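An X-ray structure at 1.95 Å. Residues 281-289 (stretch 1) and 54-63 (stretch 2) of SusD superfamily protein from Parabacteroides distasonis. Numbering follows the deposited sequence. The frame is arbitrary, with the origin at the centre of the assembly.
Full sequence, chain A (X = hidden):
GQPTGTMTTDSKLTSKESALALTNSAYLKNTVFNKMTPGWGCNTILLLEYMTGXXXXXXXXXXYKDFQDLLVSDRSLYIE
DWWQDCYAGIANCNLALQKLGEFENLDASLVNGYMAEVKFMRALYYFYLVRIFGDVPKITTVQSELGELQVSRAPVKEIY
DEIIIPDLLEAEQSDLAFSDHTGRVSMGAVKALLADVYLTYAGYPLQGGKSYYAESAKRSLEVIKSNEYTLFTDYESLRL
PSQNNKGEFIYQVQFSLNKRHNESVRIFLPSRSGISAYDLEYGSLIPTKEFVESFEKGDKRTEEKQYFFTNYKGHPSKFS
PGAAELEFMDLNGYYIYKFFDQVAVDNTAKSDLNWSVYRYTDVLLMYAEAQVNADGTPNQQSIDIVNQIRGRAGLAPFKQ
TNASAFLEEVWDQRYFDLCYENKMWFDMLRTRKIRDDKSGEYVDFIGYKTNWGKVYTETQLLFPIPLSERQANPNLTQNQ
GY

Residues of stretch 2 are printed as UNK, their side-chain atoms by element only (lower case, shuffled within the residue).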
# COMPACT_ATOMS: atom_id res chain seq x y z
N GLU A 281 -3.33 23.52 2.08
CA GLU A 281 -3.74 22.27 1.50
C GLU A 281 -2.89 22.06 0.25
O GLU A 281 -2.65 23.01 -0.49
CB GLU A 281 -5.21 22.33 1.12
CG GLU A 281 -6.13 22.62 2.28
CD GLU A 281 -6.44 24.10 2.51
OE1 GLU A 281 -6.23 24.95 1.60
OE2 GLU A 281 -6.97 24.41 3.59
N TYR A 282 -2.46 20.82 0.02
CA TYR A 282 -1.48 20.52 -1.00
C TYR A 282 -2.08 20.24 -2.35
O TYR A 282 -1.53 20.68 -3.35
CB TYR A 282 -0.66 19.30 -0.60
CG TYR A 282 0.18 19.46 0.64
CD1 TYR A 282 0.96 20.60 0.84
CD2 TYR A 282 0.27 18.45 1.58
CE1 TYR A 282 1.76 20.74 1.97
CE2 TYR A 282 1.09 18.57 2.72
CZ TYR A 282 1.82 19.72 2.90
OH TYR A 282 2.63 19.87 4.00
N GLY A 283 -3.15 19.43 -2.39
CA GLY A 283 -3.73 19.06 -3.67
C GLY A 283 -2.82 18.23 -4.55
O GLY A 283 -2.90 18.35 -5.77
N SER A 284 -1.99 17.38 -3.94
CA SER A 284 -0.97 16.56 -4.66
C SER A 284 -1.49 15.25 -5.27
O SER A 284 -0.79 14.60 -6.07
CB SER A 284 0.15 16.11 -3.71
OG SER A 284 0.76 17.15 -3.05
N LEU A 285 -2.66 14.79 -4.81
CA LEU A 285 -3.28 13.58 -5.33
C LEU A 285 -4.77 13.82 -5.55
O LEU A 285 -5.56 13.99 -4.60
CB LEU A 285 -3.03 12.37 -4.43
CG LEU A 285 -3.21 10.99 -5.08
CD1 LEU A 285 -2.23 10.74 -6.23
CD2 LEU A 285 -3.03 9.91 -4.00
N ILE A 286 -5.13 13.91 -6.82
CA ILE A 286 -6.44 14.31 -7.26
C ILE A 286 -6.94 13.17 -8.15
O ILE A 286 -6.20 12.77 -9.04
CB ILE A 286 -6.31 15.60 -8.10
CG1 ILE A 286 -5.55 16.69 -7.32
CG2 ILE A 286 -7.71 16.12 -8.56
CD1 ILE A 286 -6.20 17.09 -6.00
N PRO A 287 -8.17 12.66 -7.92
CA PRO A 287 -8.66 11.59 -8.79
C PRO A 287 -9.02 12.14 -10.16
O PRO A 287 -9.39 13.30 -10.27
CB PRO A 287 -9.90 11.10 -8.06
CG PRO A 287 -10.46 12.36 -7.42
CD PRO A 287 -9.26 13.23 -7.10
N THR A 288 -8.92 11.32 -11.20
CA THR A 288 -9.37 11.74 -12.51
C THR A 288 -10.89 11.69 -12.56
O THR A 288 -11.52 10.80 -11.98
CB THR A 288 -8.80 10.90 -13.64
OG1 THR A 288 -9.23 9.54 -13.49
CG2 THR A 288 -7.32 10.99 -13.69
N LYS A 289 -11.46 12.64 -13.28
CA LYS A 289 -12.88 12.63 -13.65
C LYS A 289 -13.27 11.30 -14.32
O LYS A 289 -14.29 10.74 -14.02
CB LYS A 289 -13.15 13.83 -14.58
CG LYS A 289 -14.49 13.86 -15.34
CD LYS A 289 -14.47 14.98 -16.42
CE LYS A 289 -15.31 14.61 -17.66
NZ LYS A 289 -16.77 14.62 -17.43
N UNK A 54 -4.91 7.21 -12.98
CA UNK A 54 -6.16 7.53 -12.29
C UNK A 54 -6.02 8.68 -11.28
O UNK A 54 -6.98 8.98 -10.56
c UNK A 54 -7.67 3.43 -13.79
c UNK A 54 -7.51 4.89 -13.37
n UNK A 54 -7.92 3.38 -15.26
c UNK A 54 -6.68 6.32 -11.50
c UNK A 54 -6.65 4.99 -12.19
N UNK A 55 -4.85 9.30 -11.23
CA UNK A 55 -4.60 10.43 -10.34
C UNK A 55 -3.76 11.45 -11.06
O UNK A 55 -2.89 11.11 -11.88
c UNK A 55 -3.87 9.95 -9.08
N UNK A 56 -4.02 12.72 -10.75
CA UNK A 56 -3.18 13.84 -11.17
C UNK A 56 -2.84 14.68 -9.91
O UNK A 56 -3.04 14.24 -8.75
o UNK A 56 -5.06 15.29 -11.64
c UNK A 56 -3.91 14.68 -12.23
c UNK A 56 -4.39 13.79 -13.35
N UNK A 57 -2.26 15.85 -10.16
CA UNK A 57 -1.84 16.77 -9.12
C UNK A 57 -2.25 18.17 -9.52
O UNK A 57 -2.26 18.48 -10.71
o UNK A 57 0.14 17.57 -7.94
c UNK A 57 -0.31 16.70 -8.97
N UNK A 58 -2.65 18.99 -8.55
CA UNK A 58 -2.75 20.45 -8.72
C UNK A 58 -1.44 21.15 -8.23
O UNK A 58 -1.33 22.36 -8.29
c UNK A 58 -6.35 21.01 -7.31
o UNK A 58 -7.47 21.17 -7.81
c UNK A 58 -3.90 21.01 -7.88
c UNK A 58 -5.24 20.55 -8.26
o UNK A 58 -6.14 21.20 -6.09
N UNK A 59 -0.49 20.36 -7.72
CA UNK A 59 0.71 20.83 -7.02
C UNK A 59 1.94 20.57 -7.93
O UNK A 59 2.37 19.42 -8.12
o UNK A 59 2.90 21.24 -5.09
c UNK A 59 0.81 20.06 -5.70
c UNK A 59 2.16 20.25 -4.93
n UNK A 59 2.45 19.27 -4.07
N UNK A 60 2.50 21.65 -8.45
CA UNK A 60 3.66 21.66 -9.37
C UNK A 60 4.98 21.06 -8.82
O UNK A 60 5.84 20.60 -9.59
c UNK A 60 3.92 23.12 -9.78
o UNK A 60 4.29 23.91 -8.64
N UNK A 61 5.13 21.13 -7.50
CA UNK A 61 6.32 20.65 -6.81
C UNK A 61 6.34 19.14 -6.56
O UNK A 61 7.36 18.62 -6.11
c UNK A 61 6.49 22.87 -5.58
c UNK A 61 6.45 21.36 -5.45
c UNK A 61 7.75 23.33 -6.27
o UNK A 61 8.84 23.26 -5.69
n UNK A 61 7.62 23.79 -7.51
N UNK A 62 5.22 18.46 -6.81
CA UNK A 62 5.08 17.01 -6.56
C UNK A 62 5.74 16.14 -7.62
O UNK A 62 5.78 14.91 -7.47
o UNK A 62 2.86 17.01 -7.59
c UNK A 62 3.61 16.60 -6.45
N UNK A 63 6.23 16.78 -8.69
CA UNK A 63 6.88 16.08 -9.81
C UNK A 63 5.89 15.14 -10.51
O UNK A 63 6.34 14.24 -11.22
c UNK A 63 8.16 15.33 -9.35
c UNK A 63 9.03 14.81 -10.52
n UNK A 63 9.78 13.70 -10.29
o UNK A 63 9.03 15.42 -11.60
O HOH W 1 -7.43 14.66 -11.90

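Position 54 carries four carbons in a row ending in a nitrogen, an unbranched chain whose end leads away from stretch 1. Its backbone O accepts a hydrogen bond from Thr288 N at 3.1 Å. The chain is that of a lysine, Lys54, and its terminal amine is bonded elsewhere in the structure.

Position 55 has a single side-chain carbon, which lies 3.4 Å from Leu285 CD1; this is Ala55. Its CB is on the same sheet face as the ring of Pro287, its partner in a non-hydrogen-bonded antiparallel pair, and its CA comes within 3.1 Å of Ile286 O in a CA-H...O contact.

At position 56 one carbon bears an oxygen and a carbon, the branched pattern of threonine. Thr56 pairs with Ile286 through two backbone hydrogen bonds, Thr56 N to Ile286 O at 2.8 Å and Ile286 N to Thr56 O at 2.9 Å. Both side chains share a face, with Ile286 CB 3.8 Å from Thr56 OG1. The hydroxyl also reaches water 1, OG1 of Thr56 lying 2.5 Å from its O, and that water donates to Pro287 O at 2.9 Å.

Position 57 shows one carbon followed by one oxygen, the latter 3.6 Å from Ser284 CA. It is Ser57.

Position 58 has three carbons, the third carrying two oxygens, which is the chain of a glutamate; both oxygens are hydrogen-bonded elsewhere in the structure. In Glu58, CG packs 4.0 Å from Ile286 CG1, while the backbone N donates to Gly283 O at 2.9 Å. An ideal CB on Gly283 would fall 2.7 Å from Glu58 OE1, a clash that its absence avoids.

Position 59 has two carbons, the second bearing an oxygen and a nitrogen; the nitrogen is 2.9 Å from Ser284 OG. This is Asn59, whose ND2 donates to that hydroxyl, although the placement of ND2 is less sure. Its backbone N donates to Ser57 OG at 2.9 Å, a bond within stretch 2.

Position 60, one carbon and one oxygen, is out of reach: Ser60. Position 61, three carbons ending in an oxygen and a nitrogen, is likewise remote: Gln61. Position 62 again has one carbon and one oxygen, its CB 4.4 Å from Ser284 CB; Ser62 OG donates to Asn59 O at 2.5 Å. Position 63 has two carbons, the second bearing an oxygen and a nitrogen, and is out of reach of stretch 1: Asn63.

The contact is thus a short antiparallel ladder, extended by the Gly283 and Thr288 backbone bonds and supplemented by side-chain packing and the Asn59 amide.

Stretch 2 (54-63) KATSENSQSN
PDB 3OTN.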